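Local coordinates for nitronate monooxygenase family protein (Pseudomonas aeruginosa, PDB 4QIT) that uses FMN and molecular oxygen to oxidise alkyl nitronates, with propionate 3-nitronate as the best and presumed physiological substrate, at residues A33-V38 with R62-L67. The protein carries 1 engineered substitution. Sequence-based numbering, arbitrary orientation.
Sequences ALAAAV and REVRGL
Ala36 and Leu67 meet in a small, largely apolar contact between side chains of two neighbouring helices, where residues 62-67, at the C-terminal end region of helix 54-65, come against helix 32-41. No hydrogen bond crosses between the two segments, which bury 198 Å² between them. The closest touch is methyl to methylene: Ala36 CB lies 3.4 Å from Leu67 CB, tighter than usual van der Waals contact, and the CA atoms of the same pair are 5.7 Å apart. Leu67 CG is anti to its own carbonyl carbon (chi1 -59°), and the side chain extends toward the preceding turn of helix 32-41, where CD1 comes 3.9 Å from Ala33 N. One turn back in the other segment, Val64 packs more loosely, its CG1 methyl standing 4.3 Å from Ala35 CB. In the TIM barrel these are the outer helices that follow the first two strands of the parallel sheet, 21-23 and 45-48; Ala35 also touches Gln23 of the first, whereas Val64 leans on Phe72 of strand 72-77. The side chain of Ala35 is about 12 Å from the bound FMN, so it makes no contact with the cofactor. Beyond the apolar pairs, the backbone O of Leu67 accepts a hydrogen bond from Asn40 ND2, a polar tie from Leu67 to helix 32-41.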
loop_
_atom_site.group_PDB
_atom_site.type_symbol
_atom_site.label_atom_id
_atom_site.label_comp_id
_atom_site.label_asym_id
_atom_site.label_seq_id
_atom_site.Cartn_x
_atom_site.Cartn_y
_atom_site.Cartn_z
ATOM N N ALA A 33 -15.055 -27.552 -2.091
ATOM C CA ALA A 33 -16.262 -27.139 -1.379
ATOM C C ALA A 33 -16.408 -25.613 -1.333
ATOM O O ALA A 33 -17.500 -25.090 -1.547
ATOM C CB ALA A 33 -16.290 -27.724 0.026
ATOM N N LEU A 34 -15.312 -24.907 -1.054
ATOM C CA LEU A 34 -15.359 -23.445 -0.992
ATOM C C LEU A 34 -15.682 -22.859 -2.365
ATOM O O LEU A 34 -16.564 -21.998 -2.490
ATOM C CB LEU A 34 -14.032 -22.875 -0.461
ATOM C CG LEU A 34 -13.965 -21.347 -0.488
ATOM C CD1 LEU A 34 -15.026 -20.744 0.406
ATOM C CD2 LEU A 34 -12.581 -20.870 -0.066
ATOM N N ALA A 35 -14.971 -23.333 -3.390
ATOM C CA ALA A 35 -15.165 -22.867 -4.755
ATOM C C ALA A 35 -16.605 -23.094 -5.211
ATOM O O ALA A 35 -17.238 -22.199 -5.786
ATOM C CB ALA A 35 -14.176 -23.564 -5.709
ATOM N N ALA A 36 -17.130 -24.288 -4.946
ATOM C CA ALA A 36 -18.468 -24.621 -5.421
ATOM C C ALA A 36 -19.527 -23.786 -4.719
ATOM O O ALA A 36 -20.514 -23.383 -5.337
ATOM C CB ALA A 36 -18.746 -26.092 -5.237
ATOM N N ALA A 37 -19.322 -23.526 -3.433
ATOM C CA ALA A 37 -20.257 -22.707 -2.668
ATOM C C ALA A 37 -20.353 -21.292 -3.240
ATOM O O ALA A 37 -21.450 -20.751 -3.425
ATOM C CB ALA A 37 -19.868 -22.682 -1.197
ATOM N N VAL A 38 -19.202 -20.695 -3.542
ATOM C CA VAL A 38 -19.180 -19.355 -4.115
ATOM C C VAL A 38 -19.781 -19.317 -5.519
ATOM O O VAL A 38 -20.571 -18.426 -5.843
ATOM C CB VAL A 38 -17.743 -18.796 -4.114
ATOM C CG1 VAL A 38 -17.681 -17.462 -4.822
ATOM C CG2 VAL A 38 -17.258 -18.668 -2.681
ATOM N N ARG A 62 -12.593 -32.022 -11.254
ATOM C CA ARG A 62 -13.786 -32.849 -11.321
ATOM C C ARG A 62 -14.562 -32.828 -10.012
ATOM O O ARG A 62 -15.794 -32.886 -10.021
ATOM C CB ARG A 62 -13.424 -34.269 -11.752
ATOM C CG ARG A 62 -12.918 -34.289 -13.177
ATOM C CD ARG A 62 -12.662 -35.680 -13.702
ATOM N NE ARG A 62 -12.242 -35.620 -15.099
ATOM C CZ ARG A 62 -12.107 -36.680 -15.888
ATOM N NH1 ARG A 62 -12.368 -37.893 -15.422
ATOM N NH2 ARG A 62 -11.717 -36.522 -17.146
ATOM N N GLU A 63 -13.859 -32.715 -8.888
ATOM C CA GLU A 63 -14.548 -32.596 -7.606
ATOM C C GLU A 63 -15.409 -31.333 -7.559
ATOM O O GLU A 63 -16.551 -31.369 -7.089
ATOM C CB GLU A 63 -13.562 -32.609 -6.433
ATOM C CG GLU A 63 -12.926 -33.971 -6.169
ATOM C CD GLU A 63 -12.021 -33.976 -4.945
ATOM O OE1 GLU A 63 -11.136 -34.860 -4.864
ATOM O OE2 GLU A 63 -12.193 -33.104 -4.065
ATOM N N VAL A 64 -14.861 -30.215 -8.027
ATOM C CA VAL A 64 -15.632 -28.972 -8.073
ATOM C C VAL A 64 -16.890 -29.152 -8.926
ATOM O O VAL A 64 -17.982 -28.755 -8.518
ATOM C CB VAL A 64 -14.797 -27.790 -8.615
ATOM C CG1 VAL A 64 -15.596 -26.503 -8.571
ATOM C CG2 VAL A 64 -13.506 -27.634 -7.806
ATOM N N ARG A 65 -16.732 -29.776 -10.090
ATOM C CA ARG A 65 -17.858 -29.994 -10.998
ATOM C C ARG A 65 -18.933 -30.907 -10.424
ATOM O O ARG A 65 -20.091 -30.838 -10.841
ATOM C CB ARG A 65 -17.379 -30.541 -12.343
ATOM C CG ARG A 65 -16.756 -29.495 -13.237
ATOM C CD ARG A 65 -16.765 -29.934 -14.696
ATOM N NE ARG A 65 -15.758 -29.229 -15.487
ATOM C CZ ARG A 65 -16.016 -28.224 -16.315
ATOM N NH1 ARG A 65 -17.259 -27.796 -16.486
ATOM N NH2 ARG A 65 -15.031 -27.651 -16.987
ATOM N N GLY A 66 -18.552 -31.762 -9.479
ATOM C CA GLY A 66 -19.512 -32.609 -8.799
ATOM C C GLY A 66 -20.316 -31.842 -7.765
ATOM O O GLY A 66 -21.301 -32.360 -7.233
ATOM N N LEU A 67 -19.896 -30.608 -7.481
ATOM C CA LEU A 67 -20.533 -29.792 -6.445
ATOM C C LEU A 67 -21.205 -28.519 -6.988
ATOM O O LEU A 67 -22.003 -27.894 -6.290
ATOM C CB LEU A 67 -19.518 -29.423 -5.356
ATOM C CG LEU A 67 -18.814 -30.539 -4.602
ATOM C CD1 LEU A 67 -17.718 -29.967 -3.710
ATOM C CD2 LEU A 67 -19.824 -31.314 -3.771
#